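Local coordinates for protein sugar-binding transcriptional regulator, LacI family (Enterococcus faecalis, PDB 3CS3) that probably regulates transcription as a DNA-binding repressor of the LacI family whose C-terminal part is expected to bind a small sugar effector, at residues Val179-Phe184 with Lys205-Ile210; Gly117-Leu122 with Pro174-Val179; Phe76-His81 with Thr90-Ile95; Ala61-Trp66 with His81-Leu86. One frame throughout, in Å; residues are numbered along the deposited sequence. Where two conformers were deposited one is given.

Contact 1. Residues Val179-Phe184 with Lys205-Ile210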
loop_
_atom_site.group_PDB
_atom_site.type_symbol
_atom_site.label_atom_id
_atom_site.label_comp_id
_atom_site.label_asym_id
_atom_site.label_seq_id
_atom_site.Cartn_x
_atom_site.Cartn_y
_atom_site.Cartn_z
ATOM N N VAL A 179 -1.107 6.452 29.805
ATOM C CA VAL A 179 -0.047 6.869 28.887
ATOM C C VAL A 179 -0.680 7.555 27.673
ATOM O O VAL A 179 -1.399 6.924 26.902
ATOM C CB VAL A 179 0.828 5.677 28.419
ATOM C CG1 VAL A 179 1.914 6.149 27.458
ATOM C CG2 VAL A 179 1.449 4.964 29.606
ATOM N N ASP A 180 -0.416 8.848 27.513
ATOM C CA ASP A 180 -1.007 9.616 26.422
ATOM C C ASP A 180 -0.024 9.799 25.279
ATOM O O ASP A 180 1.069 10.335 25.472
ATOM C CB ASP A 180 -1.549 10.950 26.933
ATOM C CG ASP A 180 -2.758 10.771 27.837
ATOM O OD1 ASP A 180 -3.243 9.627 27.966
ATOM O OD2 ASP A 180 -3.232 11.770 28.414
ATOM N N VAL A 181 -0.416 9.322 24.097
ATOM C CA VAL A 181 0.447 9.324 22.916
ATOM C C VAL A 181 -0.186 10.067 21.741
ATOM O O VAL A 181 -1.334 9.805 21.369
ATOM C CB VAL A 181 0.816 7.879 22.454
ATOM C CG1 VAL A 181 1.808 7.918 21.285
ATOM C CG2 VAL A 181 1.399 7.054 23.606
ATOM N N PHE A 182 0.564 11.004 21.170
ATOM C CA PHE A 182 0.215 11.578 19.881
ATOM C C PHE A 182 1.187 10.996 18.865
ATOM O O PHE A 182 2.362 11.366 18.832
ATOM C CB PHE A 182 0.255 13.109 19.928
ATOM C CG PHE A 182 -0.043 13.788 18.609
ATOM C CD1 PHE A 182 -0.879 13.203 17.653
ATOM C CD2 PHE A 182 0.483 15.050 18.347
ATOM C CE1 PHE A 182 -1.139 13.840 16.442
ATOM C CE2 PHE A 182 0.217 15.701 17.140
ATOM C CZ PHE A 182 -0.595 15.095 16.187
ATOM N N ALA A 183 0.687 10.040 18.078
ATOM C CA ALA A 183 1.453 9.429 16.996
ATOM C C ALA A 183 1.292 10.306 15.768
ATOM O O ALA A 183 0.181 10.712 15.437
ATOM C CB ALA A 183 0.961 8.032 16.725
ATOM N N PHE A 184 2.404 10.617 15.108
ATOM C CA PHE A 184 2.402 11.612 14.032
ATOM C C PHE A 184 1.857 11.045 12.724
ATOM O O PHE A 184 1.510 11.807 11.816
ATOM C CB PHE A 184 3.790 12.253 13.852
ATOM C CG PHE A 184 4.087 13.382 14.832
ATOM C CD1 PHE A 184 5.090 14.309 14.552
ATOM C CD2 PHE A 184 3.359 13.529 16.022
ATOM C CE1 PHE A 184 5.384 15.342 15.445
ATOM C CE2 PHE A 184 3.643 14.562 16.915
ATOM C CZ PHE A 184 4.651 15.475 16.624
ATOM N N LYS A 205 -7.849 2.816 27.524
ATOM C CA LYS A 205 -7.934 2.909 28.980
ATOM C C LYS A 205 -6.562 3.185 29.608
ATOM O O LYS A 205 -6.361 4.230 30.233
ATOM C CB LYS A 205 -8.549 1.625 29.558
ATOM C CG LYS A 205 -8.664 1.594 31.082
ATOM C CD LYS A 205 -8.801 0.168 31.594
ATOM C CE LYS A 205 -8.533 0.076 33.088
ATOM N NZ LYS A 205 -8.381 -1.342 33.526
ATOM N N ASP A 206 -5.631 2.247 29.433
ATOM C CA ASP A 206 -4.295 2.331 30.031
ATOM C C ASP A 206 -3.349 3.153 29.171
ATOM O O ASP A 206 -2.425 3.789 29.679
ATOM C CB ASP A 206 -3.702 0.933 30.235
ATOM C CG ASP A 206 -4.616 0.010 31.025
ATOM O OD1 ASP A 206 -5.353 0.497 31.913
ATOM O OD2 ASP A 206 -4.587 -1.210 30.760
ATOM N N ILE A 207 -3.579 3.110 27.865
ATOM C CA ILE A 207 -2.800 3.879 26.906
ATOM C C ILE A 207 -3.746 4.547 25.908
ATOM O O ILE A 207 -4.492 3.877 25.195
ATOM C CB ILE A 207 -1.678 3.020 26.220
ATOM C CG1 ILE A 207 -1.070 3.757 25.021
ATOM C CG2 ILE A 207 -2.192 1.627 25.826
ATOM C CD1 ILE A 207 0.328 3.288 24.652
ATOM N N ARG A 208 -3.729 5.877 25.896
ATOM C CA ARG A 208 -4.616 6.660 25.044
ATOM C C ARG A 208 -3.842 7.248 23.867
ATOM O O ARG A 208 -2.784 7.852 24.055
ATOM C CB ARG A 208 -5.293 7.767 25.850
ATOM C CG ARG A 208 -6.038 7.284 27.083
ATOM C CD ARG A 208 -6.813 8.420 27.746
ATOM N NE ARG A 208 -5.944 9.371 28.442
ATOM C CZ ARG A 208 -6.376 10.410 29.153
ATOM N NH1 ARG A 208 -7.674 10.647 29.273
ATOM N NH2 ARG A 208 -5.508 11.216 29.747
ATOM N N ILE A 209 -4.369 7.068 22.656
ATOM C CA ILE A 209 -3.639 7.432 21.441
ATOM C C ILE A 209 -4.462 8.244 20.432
ATOM O O ILE A 209 -5.661 8.028 20.274
ATOM C CB ILE A 209 -2.963 6.173 20.790
ATOM C CG1 ILE A 209 -1.942 6.564 19.714
ATOM C CG2 ILE A 209 -4.001 5.192 20.255
ATOM C CD1 ILE A 209 -0.815 5.556 19.543
ATOM N N ILE A 210 -3.817 9.226 19.802
ATOM C CA ILE A 210 -4.365 9.915 18.627
ATOM C C ILE A 210 -3.330 9.858 17.504
ATOM O O ILE A 210 -2.150 10.136 17.727
ATOM C CB ILE A 210 -4.769 11.387 18.913
ATOM C CG1 ILE A 210 -5.783 11.461 20.058
ATOM C CG2 ILE A 210 -5.367 12.045 17.656
ATOM C CD1 ILE A 210 -6.273 12.860 20.378
#
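D180 and R208 lie side by side and point the same way, and R208 grips the carboxylate side-on with two nitrogens. R208 NE, placed by a bend at chi3 (-73°), donates to D180 OD1 over 2.8 Å, nearly in the guanidinium plane, while R208 NH2 reaches D180 OD2 at 2.7 Å on the syn lone pair. The two flat groups are turned 44° apart, and D180 OD2 lies 33° out of the guanidinium plane. In one modelled conformer S118 OG also bonds to D180 OD2. Between the backbones, V179 N donates to D206 O (3.0 Å), R208 N to V179 O (2.7 Å), V181 N to R208 O, I210 N to V181 O and A183 N to I210 O, the alternating bonds of a parallel strand pair. Strands 179-183 and 207-210, with helix 186-196 between them, form a beta-alpha-beta unit at the edge of a four-stranded parallel sheet, within the periplasmic-binding-protein-like region. I210 O also lies near the plane at the edge of the F182 ring, 3.3 Å from F182 CD1. On the sheet face bearing V181, its CG1 packs 3.9 Å from I209 CD1, and helix 186-196 covers I207 and I209 there.

Contact 2. Residues Gly117-Leu122 with Pro174-Val179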
loop_
_atom_site.group_PDB
_atom_site.type_symbol
_atom_site.label_atom_id
_atom_site.label_comp_id
_atom_site.label_asym_id
_atom_site.label_seq_id
_atom_site.Cartn_x
_atom_site.Cartn_y
_atom_site.Cartn_z
ATOM N N GLY A 117 -7.244 17.083 30.045
ATOM C CA GLY A 117 -6.363 17.340 31.181
ATOM C C GLY A 117 -5.206 16.367 31.318
ATOM O O GLY A 117 -4.960 15.838 32.409
ATOM N N SER A 118 -4.490 16.150 30.216
ATOM C CA SER A 118 -3.349 15.239 30.193
ATOM C C SER A 118 -2.228 15.697 31.118
ATOM O O SER A 118 -1.951 16.892 31.230
ATOM C CB SER A 118 -2.820 15.092 28.768
ATOM O OG SER A 118 -3.818 14.554 27.924
ATOM N N LYS A 119 -1.589 14.734 31.775
ATOM C CA LYS A 119 -0.509 15.009 32.718
ATOM C C LYS A 119 0.860 14.965 32.045
ATOM O O LYS A 119 1.805 15.593 32.518
ATOM C CB LYS A 119 -0.562 14.027 33.898
ATOM C CG LYS A 119 -1.860 14.081 34.717
ATOM C CD LYS A 119 -2.039 15.434 35.404
ATOM C CE LYS A 119 -3.436 15.597 35.984
ATOM N NZ LYS A 119 -3.647 16.971 36.525
ATOM N N LYS A 120 0.953 14.197 30.961
ATOM C CA LYS A 120 2.127 14.148 30.092
ATOM C C LYS A 120 1.681 13.631 28.725
ATOM O O LYS A 120 0.825 12.747 28.633
ATOM C CB LYS A 120 3.218 13.225 30.658
ATOM C CG LYS A 120 4.615 13.551 30.126
ATOM C CD LYS A 120 5.429 12.309 29.790
ATOM C CE LYS A 120 6.227 11.800 30.978
ATOM N NZ LYS A 120 7.286 10.842 30.550
ATOM N N VAL A 121 2.254 14.188 27.663
ATOM C CA VAL A 121 1.953 13.736 26.313
ATOM C C VAL A 121 3.229 13.212 25.674
ATOM O O VAL A 121 4.246 13.892 25.666
ATOM C CB VAL A 121 1.316 14.858 25.457
ATOM C CG1 VAL A 121 1.142 14.415 24.001
ATOM C CG2 VAL A 121 -0.035 15.252 26.028
ATOM N N LEU A 122 3.176 11.987 25.162
ATOM C CA LEU A 122 4.309 11.412 24.448
ATOM C C LEU A 122 4.132 11.658 22.947
ATOM O O LEU A 122 3.109 11.302 22.365
ATOM C CB LEU A 122 4.492 9.926 24.802
ATOM C CG LEU A 122 4.977 9.661 26.241
ATOM C CD1 LEU A 122 3.832 9.496 27.238
ATOM C CD2 LEU A 122 5.866 8.451 26.314
ATOM N N PRO A 174 8.624 3.614 33.729
ATOM C CA PRO A 174 7.397 3.999 34.433
ATOM C C PRO A 174 6.836 5.332 33.933
ATOM O O PRO A 174 7.528 6.354 33.964
ATOM C CB PRO A 174 7.847 4.115 35.898
ATOM C CG PRO A 174 9.119 3.334 35.980
ATOM C CD PRO A 174 9.773 3.532 34.653
ATOM N N GLN A 175 5.595 5.298 33.456
ATOM C CA GLN A 175 4.926 6.481 32.927
ATOM C C GLN A 175 3.762 6.887 33.831
ATOM O O GLN A 175 3.537 6.263 34.872
ATOM C CB GLN A 175 4.430 6.217 31.499
ATOM C CG GLN A 175 5.517 5.815 30.497
ATOM C CD GLN A 175 6.330 6.993 29.972
ATOM O OE1 GLN A 175 5.939 8.157 30.109
ATOM N NE2 GLN A 175 7.468 6.689 29.354
ATOM N N THR A 176 3.027 7.925 33.430
ATOM C CA THR A 176 1.871 8.422 34.187
ATOM C C THR A 176 0.684 7.448 34.061
ATOM O O THR A 176 0.738 6.510 33.258
ATOM C CB THR A 176 1.475 9.862 33.751
ATOM O OG1 THR A 176 2.612 10.526 33.188
ATOM C CG2 THR A 176 0.972 10.678 34.941
ATOM N N GLU A 177 -0.371 7.678 34.849
ATOM C CA GLU A 177 -1.454 6.700 35.056
ATOM C C GLU A 177 -2.114 6.223 33.744
ATOM O O GLU A 177 -2.073 5.023 33.456
ATOM C CB GLU A 177 -2.472 7.170 36.121
ATOM C CG GLU A 177 -1.894 8.032 37.266
ATOM C CD GLU A 177 -0.761 7.356 38.039
ATOM O OE1 GLU A 177 -0.915 6.179 38.435
ATOM O OE2 GLU A 177 0.283 8.012 38.251
ATOM N N PRO A 178 -2.721 7.136 32.948
ATOM C CA PRO A 178 -2.806 6.757 31.536
ATOM C C PRO A 178 -1.601 7.271 30.730
ATOM O O PRO A 178 -1.120 8.384 30.967
ATOM C CB PRO A 178 -4.105 7.428 31.064
ATOM C CG PRO A 178 -4.518 8.390 32.180
ATOM C CD PRO A 178 -3.409 8.417 33.195
ATOM N N VAL A 179 -1.107 6.452 29.805
ATOM C CA VAL A 179 -0.047 6.869 28.887
ATOM C C VAL A 179 -0.680 7.555 27.673
ATOM O O VAL A 179 -1.399 6.924 26.902
ATOM C CB VAL A 179 0.828 5.677 28.419
ATOM C CG1 VAL A 179 1.914 6.149 27.458
ATOM C CG2 VAL A 179 1.449 4.964 29.606
HETATM O O HOH W 1 1.302 10.254 29.434
#
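K120 and Q175 cross at about a right angle, and the lysine ammonium lands on the amide oxygen: K120 NZ donates to Q175 OE1 over 3.0 Å. The lysine leaves its backbone with CG anti to the N (chi1 -157°) and is bent further out, at chi2 and chi3. The approach to the oxygen is bent too, with a C=O...donor angle of 135° and the nitrogen tilted 23° from the amide plane. Beside this polar pair, L122 reaches toward Q175 tip to tip, its CD1 and CD2 each 3.8 Å from Q175 OE1, so the oxygen that accepts the lysine is also bordered by two methyl groups. L122 CD1 further touches V179 CG1 at 3.9 Å. Toward the surface, K119 CB rests 3.8 Å from T176 CG2, and T176 OG1 lies near K120 CB. The two segments meet where the loop after helix 160-170 runs past the start of strand 121-125 on its way into strand 179-183, at one end of the parallel sheet in which those strands are neighbours. A water donates to K120 O at 2.7 Å and, weakly, to P178 O, linking the two backbones. In the next shell, Q175 NE2 makes a weak hydrogen bond to I170 O, at the end of helix 160-170, and I170 also packs on L122 and V179. K120 NZ has a long, weak ion pair with E152.

Contact 3. Residues Phe76-His81 with Thr90-Ile95. With SO4 (sulfate ion), chain B.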
loop_
_atom_site.group_PDB
_atom_site.type_symbol
_atom_site.label_atom_id
_atom_site.label_comp_id
_atom_site.label_asym_id
_atom_site.label_seq_id
_atom_site.Cartn_x
_atom_site.Cartn_y
_atom_site.Cartn_z
ATOM N N PHE A 76 16.803 19.000 -10.959
ATOM C CA PHE A 76 15.818 18.463 -11.891
ATOM C C PHE A 76 14.891 19.572 -12.401
ATOM O O PHE A 76 14.407 19.507 -13.529
ATOM C CB PHE A 76 15.029 17.335 -11.219
ATOM C CG PHE A 76 14.175 16.526 -12.162
ATOM C CD1 PHE A 76 14.727 15.905 -13.277
ATOM C CD2 PHE A 76 12.817 16.356 -11.911
ATOM C CE1 PHE A 76 13.933 15.152 -14.139
ATOM C CE2 PHE A 76 12.016 15.605 -12.766
ATOM C CZ PHE A 76 12.574 15.002 -13.880
ATOM N N ALA A 77 14.674 20.594 -11.573
ATOM C CA ALA A 77 13.835 21.741 -11.933
ATOM C C ALA A 77 14.523 22.694 -12.910
ATOM O O ALA A 77 13.875 23.259 -13.800
ATOM C CB ALA A 77 13.382 22.491 -10.682
ATOM N N GLU A 78 15.834 22.862 -12.740
ATOM C CA GLU A 78 16.642 23.750 -13.586
ATOM C C GLU A 78 16.870 23.199 -14.998
ATOM O O GLU A 78 17.164 23.959 -15.921
ATOM C CB GLU A 78 17.979 24.063 -12.911
ATOM C CG GLU A 78 17.864 25.016 -11.729
ATOM C CD GLU A 78 18.962 24.823 -10.694
ATOM O OE1 GLU A 78 19.904 24.035 -10.941
ATOM O OE2 GLU A 78 18.879 25.461 -9.622
ATOM N N ARG A 79 16.718 21.885 -15.161
ATOM C CA ARG A 79 16.784 21.242 -16.477
ATOM C C ARG A 79 15.434 21.224 -17.217
ATOM O O ARG A 79 15.218 20.397 -18.109
ATOM C CB ARG A 79 17.350 19.821 -16.358
ATOM C CG ARG A 79 18.859 19.759 -16.181
ATOM C CD ARG A 79 19.393 18.349 -16.408
ATOM N NE ARG A 79 19.029 17.434 -15.328
ATOM C CZ ARG A 79 19.748 17.242 -14.224
ATOM N NH1 ARG A 79 20.888 17.899 -14.037
ATOM N NH2 ARG A 79 19.326 16.387 -13.301
ATOM N N GLY A 80 14.533 22.130 -16.839
ATOM C CA GLY A 80 13.269 22.324 -17.550
ATOM C C GLY A 80 12.064 21.529 -17.071
ATOM O O GLY A 80 10.950 21.751 -17.554
ATOM N N HIS A 81 12.274 20.608 -16.130
ATOM C CA HIS A 81 11.178 19.787 -15.607
ATOM C C HIS A 81 10.404 20.498 -14.507
ATOM O O HIS A 81 10.991 21.134 -13.630
ATOM C CB HIS A 81 11.689 18.450 -15.081
ATOM C CG HIS A 81 12.327 17.590 -16.124
ATOM N ND1 HIS A 81 13.683 17.598 -16.367
ATOM C CD2 HIS A 81 11.796 16.682 -16.976
ATOM C CE1 HIS A 81 13.961 16.735 -17.328
ATOM N NE2 HIS A 81 12.833 16.167 -17.716
ATOM N N THR A 90 9.278 25.383 -0.737
ATOM C CA THR A 90 10.233 25.749 -1.770
ATOM C C THR A 90 10.035 27.206 -2.176
ATOM O O THR A 90 8.984 27.798 -1.910
ATOM C CB THR A 90 10.096 24.823 -3.001
ATOM O OG1 THR A 90 11.152 25.092 -3.929
ATOM C CG2 THR A 90 8.744 25.022 -3.686
ATOM N N GLU A 91 11.052 27.780 -2.810
ATOM C CA GLU A 91 10.970 29.139 -3.322
ATOM C C GLU A 91 11.464 29.172 -4.764
ATOM O O GLU A 91 11.361 30.192 -5.453
ATOM C CB GLU A 91 11.784 30.091 -2.440
ATOM C CG GLU A 91 11.170 31.482 -2.292
ATOM C CD GLU A 91 9.797 31.454 -1.633
ATOM O OE1 GLU A 91 9.709 31.073 -0.446
ATOM O OE2 GLU A 91 8.807 31.815 -2.306
ATOM N N HIS A 92 11.985 28.029 -5.206
ATOM C CA HIS A 92 12.533 27.853 -6.545
ATOM C C HIS A 92 11.445 27.940 -7.611
ATOM O O HIS A 92 10.304 27.529 -7.387
ATOM C CB HIS A 92 13.246 26.501 -6.627
ATOM C CG HIS A 92 14.176 26.367 -7.794
ATOM N ND1 HIS A 92 13.841 25.675 -8.937
ATOM C CD2 HIS A 92 15.437 26.823 -7.986
ATOM C CE1 HIS A 92 14.852 25.715 -9.787
ATOM N NE2 HIS A 92 15.832 26.407 -9.234
ATOM N N ARG A 93 11.801 28.502 -8.763
ATOM C CA ARG A 93 10.900 28.522 -9.909
ATOM C C ARG A 93 10.814 27.114 -10.492
ATOM O O ARG A 93 11.747 26.320 -10.333
ATOM C CB ARG A 93 11.342 29.547 -10.966
ATOM C CG ARG A 93 12.745 29.347 -11.531
ATOM C CD ARG A 93 12.886 30.007 -12.893
ATOM N NE ARG A 93 12.103 29.315 -13.918
ATOM C CZ ARG A 93 11.962 29.729 -15.176
ATOM N NH1 ARG A 93 11.228 29.021 -16.024
ATOM N NH2 ARG A 93 12.549 30.846 -15.590
ATOM N N ASN A 94 9.688 26.819 -11.142
ATOM C CA ASN A 94 9.345 25.471 -11.633
ATOM C C ASN A 94 8.915 24.461 -10.561
ATOM O O ASN A 94 8.644 23.303 -10.873
ATOM C CB ASN A 94 10.440 24.875 -12.537
ATOM C CG ASN A 94 10.106 24.983 -14.004
ATOM O OD1 ASN A 94 8.940 24.880 -14.403
ATOM N ND2 ASN A 94 11.133 25.176 -14.823
ATOM N N ILE A 95 8.851 24.899 -9.305
ATOM C CA ILE A 95 8.367 24.050 -8.224
ATOM C C ILE A 95 7.173 24.687 -7.511
ATOM O O ILE A 95 7.176 25.884 -7.242
ATOM C CB ILE A 95 9.492 23.661 -7.217
ATOM C CG1 ILE A 95 10.761 23.212 -7.963
ATOM C CG2 ILE A 95 9.014 22.538 -6.290
ATOM C CD1 ILE A 95 11.977 22.989 -7.082
HETATM S S SO4 B . 7.626 29.578 -12.294
HETATM O O1 SO4 B . 8.650 30.421 -12.901
HETATM O O2 SO4 B . 7.727 28.231 -12.846
HETATM O O3 SO4 B . 7.828 29.546 -10.849
HETATM O O4 SO4 B . 6.303 30.119 -12.591
#
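The end of helix 70-78 meets the loop that leads into strand 95-100, with A77 packed against H92, N94 and I95. A77 CB lies 3.7 Å from H92 CE1 and 3.8 Å from I95 CG1, and its CB is also near that of N94. At the next residue, E78 and H92 cross at about a right angle, their carboxylate and ring planes 53° apart. H92 NE2 gives E78 OE2 a weak hydrogen bond of 3.2 Å, bent to 134° at the hydrogen; H92 CG is anti to its backbone N (chi1 -163°), the ring starting out beside the carbonyl carbon. The loop joins parallel strands 82-85 and 95-100 with no helix between them, and ends in a type II beta turn from H92 to I95. N94, at positive phi inside that turn, sets its CB 3.9 Å from H81 O, while N94 OD1 accepts from S82 OG. Its backbone N faces a sulfate, probably from the crystallisation liquor, donating to O2 at 3.0 Å and weakly to O3. R96 also binds this ion, and R93 has sulfate O1 over one face of its guanidinium.

Contact 4. Residues Ala61-Trp66 with His81-Leu86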
loop_
_atom_site.group_PDB
_atom_site.type_symbol
_atom_site.label_atom_id
_atom_site.label_comp_id
_atom_site.label_asym_id
_atom_site.label_seq_id
_atom_site.Cartn_x
_atom_site.Cartn_y
_atom_site.Cartn_z
ATOM N N ALA A 61 7.468 15.840 -12.181
ATOM C CA ALA A 61 7.451 14.997 -10.991
ATOM C C ALA A 61 6.512 15.493 -9.899
ATOM O O ALA A 61 6.341 16.700 -9.712
ATOM C CB ALA A 61 8.872 14.807 -10.438
ATOM N N ILE A 62 5.896 14.541 -9.201
ATOM C CA ILE A 62 5.191 14.801 -7.956
ATOM C C ILE A 62 5.951 14.055 -6.859
ATOM O O ILE A 62 6.099 12.837 -6.927
ATOM C CB ILE A 62 3.712 14.350 -8.020
ATOM C CG1 ILE A 62 2.932 15.201 -9.029
ATOM C CG2 ILE A 62 3.050 14.435 -6.643
ATOM C CD1 ILE A 62 1.559 14.645 -9.371
ATOM N N ILE A 63 6.441 14.787 -5.860
ATOM C CA ILE A 63 7.322 14.211 -4.837
ATOM C C ILE A 63 6.684 14.168 -3.445
ATOM O O ILE A 63 6.317 15.207 -2.878
ATOM C CB ILE A 63 8.670 14.989 -4.719
ATOM C CG1 ILE A 63 9.261 15.339 -6.096
ATOM C CG2 ILE A 63 9.674 14.246 -3.805
ATOM C CD1 ILE A 63 10.013 14.235 -6.775
ATOM N N LEU A 64 6.564 12.958 -2.906
ATOM C CA LEU A 64 6.255 12.754 -1.496
ATOM C C LEU A 64 7.246 11.736 -0.922
ATOM O O LEU A 64 6.931 10.554 -0.782
ATOM C CB LEU A 64 4.794 12.315 -1.314
ATOM C CG LEU A 64 4.181 11.961 0.056
ATOM C CD1 LEU A 64 4.781 12.723 1.231
ATOM C CD2 LEU A 64 2.689 12.172 0.010
ATOM N N ASP A 65 8.443 12.220 -0.588
ATOM C CA ASP A 65 9.543 11.377 -0.127
ATOM C C ASP A 65 10.591 12.255 0.546
ATOM O O ASP A 65 11.291 13.001 -0.131
ATOM C CB ASP A 65 10.174 10.637 -1.319
ATOM C CG ASP A 65 11.277 9.659 -0.908
ATOM O OD1 ASP A 65 11.521 9.448 0.303
ATOM O OD2 ASP A 65 11.908 9.090 -1.825
ATOM N N TRP A 66 10.715 12.139 1.869
ATOM C CA TRP A 66 11.643 12.967 2.649
ATOM C C TRP A 66 13.121 12.626 2.409
ATOM O O TRP A 66 13.999 13.443 2.692
ATOM C CB TRP A 66 11.311 12.898 4.150
ATOM C CG TRP A 66 11.669 11.586 4.780
ATOM C CD1 TRP A 66 10.927 10.448 4.762
ATOM C CD2 TRP A 66 12.868 11.274 5.506
ATOM N NE1 TRP A 66 11.578 9.441 5.432
ATOM C CE2 TRP A 66 12.776 9.918 5.897
ATOM C CE3 TRP A 66 14.011 12.007 5.861
ATOM C CZ2 TRP A 66 13.781 9.274 6.637
ATOM C CZ3 TRP A 66 15.016 11.367 6.596
ATOM C CH2 TRP A 66 14.889 10.013 6.976
ATOM N N HIS A 81 12.274 20.608 -16.130
ATOM C CA HIS A 81 11.178 19.787 -15.607
ATOM C C HIS A 81 10.404 20.498 -14.507
ATOM O O HIS A 81 10.991 21.134 -13.630
ATOM C CB HIS A 81 11.689 18.450 -15.081
ATOM C CG HIS A 81 12.327 17.590 -16.124
ATOM N ND1 HIS A 81 13.683 17.598 -16.367
ATOM C CD2 HIS A 81 11.796 16.682 -16.976
ATOM C CE1 HIS A 81 13.961 16.735 -17.328
ATOM N NE2 HIS A 81 12.833 16.167 -17.716
ATOM N N SER A 82 9.081 20.375 -14.561
ATOM C CA SER A 82 8.200 20.950 -13.549
ATOM C C SER A 82 8.010 19.984 -12.391
ATOM O O SER A 82 7.887 18.782 -12.604
ATOM C CB SER A 82 6.853 21.292 -14.171
ATOM O OG SER A 82 6.994 22.388 -15.045
ATOM N N ILE A 83 7.989 20.507 -11.167
ATOM C CA ILE A 83 7.862 19.664 -9.972
ATOM C C ILE A 83 6.812 20.182 -8.980
ATOM O O ILE A 83 6.758 21.368 -8.687
ATOM C CB ILE A 83 9.237 19.474 -9.255
ATOM C CG1 ILE A 83 10.251 18.806 -10.188
ATOM C CG2 ILE A 83 9.088 18.602 -8.014
ATOM C CD1 ILE A 83 11.668 19.156 -9.895
ATOM N N VAL A 84 5.968 19.284 -8.483
ATOM C CA VAL A 84 5.109 19.587 -7.339
ATOM C C VAL A 84 5.575 18.790 -6.113
ATOM O O VAL A 84 5.682 17.566 -6.156
ATOM C CB VAL A 84 3.610 19.345 -7.653
ATOM C CG1 VAL A 84 2.758 19.567 -6.423
ATOM C CG2 VAL A 84 3.154 20.292 -8.753
ATOM N N VAL A 85 5.897 19.501 -5.038
ATOM C CA VAL A 85 6.283 18.862 -3.787
ATOM C C VAL A 85 5.102 18.787 -2.827
ATOM O O VAL A 85 4.300 19.720 -2.721
ATOM C CB VAL A 85 7.515 19.539 -3.113
ATOM C CG1 VAL A 85 8.787 19.210 -3.879
ATOM C CG2 VAL A 85 7.333 21.038 -2.998
ATOM N N LEU A 86 4.995 17.647 -2.155
ATOM C CA LEU A 86 3.907 17.376 -1.232
ATOM C C LEU A 86 4.443 17.239 0.190
ATOM O O LEU A 86 3.697 16.935 1.120
ATOM C CB LEU A 86 3.197 16.078 -1.630
ATOM C CG LEU A 86 2.667 15.839 -3.047
ATOM C CD1 LEU A 86 1.760 14.623 -3.020
ATOM C CD2 LEU A 86 1.910 17.036 -3.611
#
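L86 sets its isobutyl group against I62 and L64, the two residues that flank I63 on the neighbouring strand. L86 CD1 lies 3.9 Å from I62 CG2 and 4.0 Å from L64 CD2; the L86 and L64 side chains cross at about a right angle. L86 CB meanwhile lies 3.5 Å from I63 O. With L86 CG anti to its carbonyl carbon (chi1 -53°), the branch starts out from beside its own backbone N, the atom bonded to I63 O. On the other face, small A61 is matched by I83, whose CG1 is 4.2 Å from A61 CB. I83 CG2 then wedges toward the next residue on that face, meeting I63 CG1 at 3.8 Å, and I63 CB in turn touches V85 CG1. Strands 60-64 and 82-85 are parallel neighbours, their segments 61-64 and 82-85 inclined by 25°, and helix 70-78 joins them in a beta-alpha-beta unit; that helix packs F76 on A61 and I73, F76 and A77 on I83. Helix 232-247 covers the opposite face, through W235 on L64 and A239 on L86. Backbone bonds include A61 N to S82 O (3.0 Å) and V84 N to A61 O (2.9 Å). Every side chain touching across the pair is hydrocarbon, so the side chains meet by van der Waals packing alone, while the hydrogen bonds across the pair are all between backbone groups.

Along the chain, contacts 4 and 3 come first, their segments alternating, then contact 2 and finally contact 1. They form two clusters on opposite sides of the chain's centre. Contacts 3 and 4 have centres 10 Å apart, share H81, and are tied by helix 70-78 and strand 82-85 of the seven-stranded mixed sheet; N94 O bonds to I83 N. Contacts 1 and 2 have centres 9 Å apart, share V179, and meet in the four-stranded parallel sheet, where L122 bonds to D180 and F182. Between the clusters, centres lie about 32 to 45 Å apart without touching, consistent with the two-lobed architecture of LacI-family sugar-binding domains, each lobe having its own sheet.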